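Local coordinates for protein salicylaldehyde dehydrogenase NahF (Pseudomonas putida, PDB 4JZ6) that probably catalyses the NAD(+)-dependent oxidation of salicylaldehyde to salicylate, a step of naphthalene degradation, at residues K95-E106 with F193-C204; E106-A114 with F294-M302. All blocks are in the same frame, centred on the assembly; numbering follows the deposited sequence.

Interaction 1: residues K95-E106 with F193-C204; sequences KTPKFIEVMAME and FSPATHALITQC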
# COMPACT_ATOMS: atom_id res chain seq x y z
N LYS A 95 24.37 -22.65 -12.06
CA LYS A 95 23.64 -22.94 -13.28
C LYS A 95 23.74 -21.80 -14.30
O LYS A 95 22.94 -21.72 -15.23
CB LYS A 95 22.18 -23.26 -12.96
CG LYS A 95 21.98 -24.62 -12.30
CD LYS A 95 20.51 -24.93 -12.06
CE LYS A 95 20.28 -26.42 -11.84
NZ LYS A 95 21.18 -26.99 -10.80
N THR A 96 24.73 -20.93 -14.12
CA THR A 96 24.89 -19.73 -14.95
C THR A 96 24.87 -19.97 -16.48
O THR A 96 24.14 -19.29 -17.20
CB THR A 96 26.13 -18.88 -14.53
OG1 THR A 96 25.98 -18.43 -13.18
CG2 THR A 96 26.29 -17.67 -15.44
N PRO A 97 25.66 -20.94 -16.98
CA PRO A 97 25.64 -21.17 -18.43
C PRO A 97 24.27 -21.54 -18.99
O PRO A 97 23.95 -21.15 -20.11
CB PRO A 97 26.59 -22.35 -18.60
CG PRO A 97 27.50 -22.27 -17.44
CD PRO A 97 26.63 -21.81 -16.31
N LYS A 98 23.47 -22.28 -18.22
CA LYS A 98 22.13 -22.67 -18.66
C LYS A 98 21.20 -21.45 -18.75
O LYS A 98 20.42 -21.32 -19.70
CB LYS A 98 21.54 -23.75 -17.75
CG LYS A 98 20.14 -24.24 -18.14
CD LYS A 98 20.12 -24.85 -19.54
CE LYS A 98 20.97 -26.11 -19.62
NZ LYS A 98 21.39 -26.42 -21.03
N PHE A 99 21.29 -20.57 -17.76
CA PHE A 99 20.50 -19.35 -17.77
C PHE A 99 20.82 -18.52 -19.00
O PHE A 99 19.90 -18.04 -19.68
CB PHE A 99 20.74 -18.53 -16.51
CG PHE A 99 19.89 -18.95 -15.35
CD1 PHE A 99 18.54 -18.65 -15.32
CD2 PHE A 99 20.44 -19.65 -14.29
CE1 PHE A 99 17.75 -19.04 -14.25
CE2 PHE A 99 19.65 -20.05 -13.22
CZ PHE A 99 18.31 -19.74 -13.20
N ILE A 100 22.11 -18.35 -19.28
CA ILE A 100 22.55 -17.60 -20.45
C ILE A 100 21.92 -18.19 -21.70
O ILE A 100 21.34 -17.47 -22.52
CB ILE A 100 24.09 -17.64 -20.59
CG1 ILE A 100 24.75 -17.07 -19.33
CG2 ILE A 100 24.53 -16.88 -21.84
CD1 ILE A 100 25.21 -15.65 -19.45
N GLU A 101 22.01 -19.52 -21.82
CA GLU A 101 21.54 -20.24 -22.99
C GLU A 101 20.02 -20.14 -23.15
O GLU A 101 19.52 -19.88 -24.25
CB GLU A 101 21.96 -21.70 -22.90
CG GLU A 101 21.58 -22.53 -24.12
CD GLU A 101 21.66 -24.01 -23.85
OE1 GLU A 101 22.29 -24.40 -22.83
OE2 GLU A 101 21.09 -24.80 -24.64
N VAL A 102 19.30 -20.34 -22.06
CA VAL A 102 17.85 -20.36 -22.12
C VAL A 102 17.28 -18.97 -22.37
O VAL A 102 16.38 -18.80 -23.20
CB VAL A 102 17.24 -20.96 -20.84
CG1 VAL A 102 15.75 -20.71 -20.77
CG2 VAL A 102 17.54 -22.46 -20.77
N MET A 103 17.81 -17.98 -21.66
CA MET A 103 17.37 -16.60 -21.83
C MET A 103 17.64 -16.09 -23.24
O MET A 103 16.87 -15.29 -23.78
CB MET A 103 18.03 -15.69 -20.78
CG MET A 103 17.35 -15.73 -19.43
SD MET A 103 17.98 -14.50 -18.26
CE MET A 103 17.91 -13.00 -19.24
N ALA A 104 18.73 -16.56 -23.85
CA ALA A 104 19.03 -16.20 -25.22
C ALA A 104 17.98 -16.77 -26.16
O ALA A 104 17.56 -16.11 -27.12
CB ALA A 104 20.42 -16.68 -25.61
N MET A 105 17.52 -17.99 -25.88
CA MET A 105 16.55 -18.65 -26.74
C MET A 105 15.16 -18.07 -26.57
O MET A 105 14.45 -17.81 -27.55
CB MET A 105 16.52 -20.16 -26.47
CG MET A 105 17.81 -20.88 -26.84
SD MET A 105 17.86 -22.58 -26.24
CE MET A 105 16.52 -23.32 -27.19
N GLU A 106 14.76 -17.84 -25.32
CA GLU A 106 13.39 -17.46 -25.02
C GLU A 106 13.08 -15.99 -25.22
O GLU A 106 12.05 -15.64 -25.78
CB GLU A 106 13.00 -17.87 -23.60
CG GLU A 106 12.95 -19.36 -23.38
CD GLU A 106 12.17 -19.73 -22.14
OE1 GLU A 106 12.44 -19.14 -21.07
OE2 GLU A 106 11.27 -20.59 -22.25
N PHE A 193 6.29 -15.93 -22.20
CA PHE A 193 7.44 -15.78 -23.08
C PHE A 193 8.71 -16.36 -22.47
O PHE A 193 9.73 -16.53 -23.16
CB PHE A 193 7.66 -14.31 -23.41
CG PHE A 193 6.50 -13.65 -24.10
CD1 PHE A 193 6.10 -14.06 -25.36
CD2 PHE A 193 5.82 -12.61 -23.49
CE1 PHE A 193 5.04 -13.45 -26.00
CE2 PHE A 193 4.76 -11.99 -24.12
CZ PHE A 193 4.36 -12.41 -25.38
N SER A 194 8.65 -16.67 -21.18
CA SER A 194 9.83 -17.14 -20.46
C SER A 194 9.58 -18.38 -19.58
O SER A 194 9.97 -18.40 -18.41
CB SER A 194 10.38 -15.99 -19.61
OG SER A 194 10.95 -16.46 -18.41
N PRO A 195 8.95 -19.44 -20.14
CA PRO A 195 8.60 -20.53 -19.23
C PRO A 195 9.78 -21.42 -18.83
O PRO A 195 9.76 -21.97 -17.72
CB PRO A 195 7.56 -21.33 -20.02
CG PRO A 195 7.93 -21.10 -21.42
CD PRO A 195 8.44 -19.69 -21.50
N ALA A 196 10.77 -21.57 -19.70
CA ALA A 196 11.93 -22.40 -19.36
C ALA A 196 12.79 -21.72 -18.29
O ALA A 196 13.30 -22.38 -17.39
CB ALA A 196 12.76 -22.70 -20.59
N THR A 197 12.93 -20.41 -18.40
CA THR A 197 13.74 -19.65 -17.46
C THR A 197 13.11 -19.63 -16.07
O THR A 197 13.79 -19.80 -15.06
CB THR A 197 13.92 -18.21 -17.92
OG1 THR A 197 14.12 -18.19 -19.33
CG2 THR A 197 15.12 -17.59 -17.23
N HIS A 198 11.80 -19.42 -16.03
CA HIS A 198 11.07 -19.38 -14.77
C HIS A 198 10.96 -20.76 -14.12
O HIS A 198 10.95 -20.88 -12.89
CB HIS A 198 9.69 -18.75 -14.98
CG HIS A 198 9.75 -17.28 -15.22
ND1 HIS A 198 8.68 -16.56 -15.70
CD2 HIS A 198 10.75 -16.38 -15.02
CE1 HIS A 198 9.01 -15.28 -15.80
NE2 HIS A 198 10.26 -15.15 -15.39
N ALA A 199 10.88 -21.80 -14.94
CA ALA A 199 10.92 -23.15 -14.40
C ALA A 199 12.30 -23.38 -13.81
O ALA A 199 12.44 -23.96 -12.73
CB ALA A 199 10.60 -24.16 -15.47
N LEU A 200 13.33 -22.92 -14.52
CA LEU A 200 14.71 -23.08 -14.07
C LEU A 200 14.97 -22.42 -12.72
O LEU A 200 15.55 -23.03 -11.82
CB LEU A 200 15.70 -22.56 -15.11
CG LEU A 200 17.16 -22.82 -14.74
CD1 LEU A 200 17.39 -24.30 -14.47
CD2 LEU A 200 18.11 -22.31 -15.81
N ILE A 201 14.55 -21.16 -12.58
CA ILE A 201 14.76 -20.46 -11.33
C ILE A 201 14.05 -21.20 -10.21
O ILE A 201 14.57 -21.34 -9.11
CB ILE A 201 14.35 -18.95 -11.40
CG1 ILE A 201 14.77 -18.21 -10.14
CG2 ILE A 201 12.86 -18.79 -11.61
CD1 ILE A 201 14.59 -16.72 -10.22
N THR A 202 12.86 -21.72 -10.52
CA THR A 202 12.12 -22.54 -9.58
C THR A 202 12.95 -23.76 -9.18
O THR A 202 13.10 -24.06 -8.00
CB THR A 202 10.79 -23.02 -10.17
OG1 THR A 202 10.01 -21.89 -10.58
CG2 THR A 202 10.00 -23.83 -9.13
N GLN A 203 13.50 -24.44 -10.18
CA GLN A 203 14.31 -25.62 -9.94
C GLN A 203 15.47 -25.31 -8.98
O GLN A 203 15.78 -26.09 -8.09
CB GLN A 203 14.85 -26.19 -11.25
CG GLN A 203 15.62 -27.49 -11.06
CD GLN A 203 16.34 -27.92 -12.32
OE1 GLN A 203 16.07 -27.41 -13.41
NE2 GLN A 203 17.27 -28.85 -12.17
N CYS A 204 16.09 -24.15 -9.18
CA CYS A 204 17.16 -23.73 -8.30
C CYS A 204 16.70 -23.68 -6.85
O CYS A 204 17.37 -24.21 -5.96
CB CYS A 204 17.69 -22.37 -8.73
SG CYS A 204 18.71 -22.47 -10.21
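Glu106 reaches from the last turns of helix 96-107 to the start of helix 195-208, where its carboxylate takes up backbone N-H groups that a helix's first turn cannot bond within itself. Glu106 OE2 accepts from Ala196 N on its syn side (2.8 Å, 158°), while Glu106 OE1 is gripped twice, by Thr197 OG1 nearly along the C-O bond at 2.6 Å and by Thr197 N from above the carboxylate plane at 3.0 Å. Thr49 OG1 adds a further bond to OE2. An alanine in place of Glu106 would probably leave Ala196 N, Thr197 N and the Thr197 hydroxyl without their acceptor inside a buried interface. Farther along, Phe99 enters a hole formed by Thr197, Leu200, Ile201 and Cys204. Leu200 CG lies anti to the backbone N (chi1 -175°), which carries CD2 over the Phe99 ring, 3.5 Å from its centroid; Cys204 SG lies at the ring edge. At the far end, Lys95 CD passes Cys204 SG at 3.6 Å, and Lys95 NZ forms a salt bridge with Glu207, whose carboxylate also accepts from Gln203 NE2. Segments 96-106 and 195-204, axes approaching to 9.1 Å at 155°, form a near-antiparallel helix pair with knobs-into-holes packing and a carboxylate at one helix N terminus.

Interaction 2: residues E106-A114 with F294-M302; sequences EVGASALWA and FLFQGQICM. With NK (salicylaldehyde), chain B.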
# COMPACT_ATOMS: atom_id res chain seq x y z
N GLU A 106 14.76 -17.84 -25.32
CA GLU A 106 13.39 -17.46 -25.02
C GLU A 106 13.08 -15.99 -25.22
O GLU A 106 12.05 -15.64 -25.78
CB GLU A 106 13.00 -17.87 -23.60
CG GLU A 106 12.95 -19.36 -23.38
CD GLU A 106 12.17 -19.73 -22.14
OE1 GLU A 106 12.44 -19.14 -21.07
OE2 GLU A 106 11.27 -20.59 -22.25
N VAL A 107 13.97 -15.12 -24.75
CA VAL A 107 13.67 -13.69 -24.72
C VAL A 107 14.73 -12.84 -25.41
O VAL A 107 14.81 -11.63 -25.17
CB VAL A 107 13.44 -13.19 -23.27
CG1 VAL A 107 12.37 -14.03 -22.59
CG2 VAL A 107 14.73 -13.21 -22.46
N GLY A 108 15.53 -13.46 -26.27
CA GLY A 108 16.52 -12.76 -27.06
C GLY A 108 17.51 -11.94 -26.25
O GLY A 108 17.94 -10.87 -26.67
N ALA A 109 17.88 -12.45 -25.08
CA ALA A 109 18.81 -11.77 -24.21
C ALA A 109 20.24 -12.08 -24.60
O ALA A 109 20.60 -13.24 -24.78
CB ALA A 109 18.57 -12.16 -22.76
N SER A 110 21.06 -11.04 -24.72
CA SER A 110 22.49 -11.22 -24.93
C SER A 110 23.13 -11.79 -23.67
O SER A 110 22.54 -11.74 -22.59
CB SER A 110 23.15 -9.88 -25.26
OG SER A 110 23.02 -8.98 -24.18
N ALA A 111 24.33 -12.34 -23.81
CA ALA A 111 25.05 -12.88 -22.66
C ALA A 111 25.25 -11.82 -21.58
O ALA A 111 25.27 -12.13 -20.39
CB ALA A 111 26.38 -13.46 -23.10
N LEU A 112 25.41 -10.57 -22.00
CA LEU A 112 25.55 -9.47 -21.06
C LEU A 112 24.35 -9.41 -20.12
O LEU A 112 24.51 -9.46 -18.90
CB LEU A 112 25.71 -8.14 -21.82
CG LEU A 112 25.74 -6.87 -20.97
CD1 LEU A 112 26.97 -6.83 -20.08
CD2 LEU A 112 25.68 -5.64 -21.86
N TRP A 113 23.15 -9.32 -20.70
CA TRP A 113 21.91 -9.15 -19.94
C TRP A 113 21.55 -10.42 -19.16
O TRP A 113 21.05 -10.35 -18.04
CB TRP A 113 20.77 -8.76 -20.89
CG TRP A 113 19.40 -8.63 -20.26
CD1 TRP A 113 18.30 -9.39 -20.54
CD2 TRP A 113 18.99 -7.68 -19.26
NE1 TRP A 113 17.23 -8.97 -19.77
CE2 TRP A 113 17.63 -7.92 -18.99
CE3 TRP A 113 19.64 -6.65 -18.58
CZ2 TRP A 113 16.91 -7.17 -18.05
CZ3 TRP A 113 18.93 -5.90 -17.65
CH2 TRP A 113 17.58 -6.16 -17.40
N ALA A 114 21.81 -11.57 -19.77
CA ALA A 114 21.55 -12.84 -19.11
C ALA A 114 22.46 -13.00 -17.91
O ALA A 114 22.00 -13.27 -16.80
CB ALA A 114 21.75 -14.00 -20.08
N PHE A 294 19.64 1.31 -24.82
CA PHE A 294 19.68 0.14 -25.69
C PHE A 294 20.10 -1.17 -25.04
O PHE A 294 20.25 -2.18 -25.74
CB PHE A 294 20.55 0.45 -26.90
CG PHE A 294 20.07 1.62 -27.68
CD1 PHE A 294 18.84 1.57 -28.33
CD2 PHE A 294 20.82 2.77 -27.75
CE1 PHE A 294 18.38 2.66 -29.05
CE2 PHE A 294 20.37 3.86 -28.46
CZ PHE A 294 19.14 3.81 -29.11
N LEU A 295 20.28 -1.17 -23.73
CA LEU A 295 20.51 -2.42 -23.04
C LEU A 295 19.26 -3.28 -23.20
O LEU A 295 18.14 -2.79 -22.99
CB LEU A 295 20.85 -2.17 -21.58
CG LEU A 295 21.00 -3.41 -20.69
CD1 LEU A 295 22.07 -4.33 -21.22
CD2 LEU A 295 21.34 -2.97 -19.29
N PHE A 296 19.44 -4.55 -23.59
CA PHE A 296 18.33 -5.49 -23.81
C PHE A 296 17.26 -4.91 -24.73
O PHE A 296 16.06 -5.11 -24.52
CB PHE A 296 17.73 -5.95 -22.47
CG PHE A 296 16.72 -7.06 -22.60
CD1 PHE A 296 16.96 -8.16 -23.41
CD2 PHE A 296 15.52 -7.01 -21.89
CE1 PHE A 296 16.02 -9.17 -23.53
CE2 PHE A 296 14.58 -8.03 -22.01
CZ PHE A 296 14.84 -9.11 -22.83
N GLN A 297 17.70 -4.18 -25.75
CA GLN A 297 16.80 -3.63 -26.76
C GLN A 297 15.75 -2.70 -26.19
O GLN A 297 14.62 -2.68 -26.67
CB GLN A 297 16.08 -4.76 -27.50
CG GLN A 297 16.99 -5.81 -28.06
CD GLN A 297 17.12 -7.04 -27.19
OE1 GLN A 297 18.22 -7.40 -26.77
NE2 GLN A 297 16.00 -7.70 -26.92
N GLY A 298 16.10 -1.94 -25.15
CA GLY A 298 15.15 -1.04 -24.53
C GLY A 298 13.89 -1.73 -24.01
O GLY A 298 12.82 -1.13 -23.92
N GLN A 299 14.03 -3.01 -23.68
CA GLN A 299 12.91 -3.77 -23.15
C GLN A 299 12.97 -3.83 -21.62
O GLN A 299 12.52 -4.81 -21.01
CB GLN A 299 12.88 -5.17 -23.75
CG GLN A 299 12.48 -5.18 -25.20
CD GLN A 299 12.34 -6.58 -25.75
OE1 GLN A 299 11.36 -6.91 -26.43
NE2 GLN A 299 13.33 -7.43 -25.48
N ILE A 300 13.52 -2.79 -21.01
CA ILE A 300 13.56 -2.70 -19.56
C ILE A 300 12.56 -1.62 -19.17
O ILE A 300 12.47 -0.61 -19.86
CB ILE A 300 14.97 -2.32 -19.07
CG1 ILE A 300 16.02 -3.13 -19.84
CG2 ILE A 300 15.09 -2.54 -17.57
CD1 ILE A 300 17.45 -2.82 -19.44
N CYS A 301 11.81 -1.83 -18.09
CA CYS A 301 10.79 -0.84 -17.70
C CYS A 301 11.44 0.49 -17.36
O CYS A 301 10.81 1.54 -17.47
CB CYS A 301 9.92 -1.34 -16.54
SG CYS A 301 8.85 -2.76 -16.90
N MET A 302 12.72 0.44 -16.97
CA MET A 302 13.48 1.66 -16.68
C MET A 302 14.43 2.07 -17.80
O MET A 302 15.29 2.94 -17.59
CB MET A 302 14.25 1.52 -15.36
CG MET A 302 15.14 0.28 -15.26
SD MET A 302 16.21 0.32 -13.80
CE MET A 302 16.76 -1.39 -13.73
OAH NK B . 12.44 -2.67 -15.68
CAD NK B . 12.51 -3.86 -15.46
CAA NK B . 13.58 -4.28 -14.53
CAC NK B . 13.76 -3.67 -13.29
CAG NK B . 14.79 -4.10 -12.46
CAI NK B . 15.64 -5.11 -12.86
CAE NK B . 15.47 -5.71 -14.09
CAB NK B . 14.44 -5.30 -14.93
OAF NK B . 14.23 -5.86 -16.17
O HOH W 1 13.16 -10.02 -26.61
O HOH W 2 20.42 -8.22 -25.38
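Trp113 and Phe296 form the dense centre of this contact. The five-membered ring of the indole lies against the phenyl ring as an offset stack, centroids 3.9 Å apart and planes at 14°, and Trp113 NE1 stands over the middle of the phenyl face. Both side chains leave their backbones with CG anti to N (chi1 177° and -172°), which turns each ring toward the other segment. Phe296 CB also sits over the indole, giving a CH-pi contact, while Gln299 NE2 approaches the opposite phenyl face near its rim. Val107 O meets the phenyl edge in the ring plane, 3.2 Å from Phe296 CE1. The indole N-H is satisfied by Asn166 O, consistent with a fixed ring orientation. The contact forms part of one wall of a salicylaldehyde pocket in this aldehyde dehydrogenase-family fold: the ligand's OAF lies at the indole edge, 3.5 Å from Trp113 CZ2, and Ile300 CD1 packs near the same six-membered ring. Ligand OAH receives weak bonds from Cys301 N and Met302 N. Beside the stacked rings, two waters bridge backbone and glutamine amides. Water 1 lies 2.7 Å from Val107 O, a probable donation, and accepts from Gln299 NE2, whereas water 2 accepts from Ser110 N and donates to Gln297 OE1. At the exposed side, Leu112 CD2 touches Leu295 CD1 at 3.9 Å, and Pro499 of the second subunit packs on Leu112.

Following the chain, helix 96-107 is the first element to take part in either contact; the chain then turns through 108-110 into helix 111-130, so the first segments of both contacts follow one another and share Glu106. Interaction 1 closes a loop of 86 residues when helix 195-208 returns to pack on helix 96-107. Interaction 2 closes a longer one, 179 residues, at the loop between helix 282-294 and strand 306-310. Because the segments alternate, the two closures cross instead of nesting. Their centres lie 14 Å apart, joined by a probable hydrogen bond from Ala109 N to Met103 O and by Met103 CE packing on Ala114. Helix 96-107 and the 108-114 continuation together tie helix 195-208 to the loop carrying Cys301.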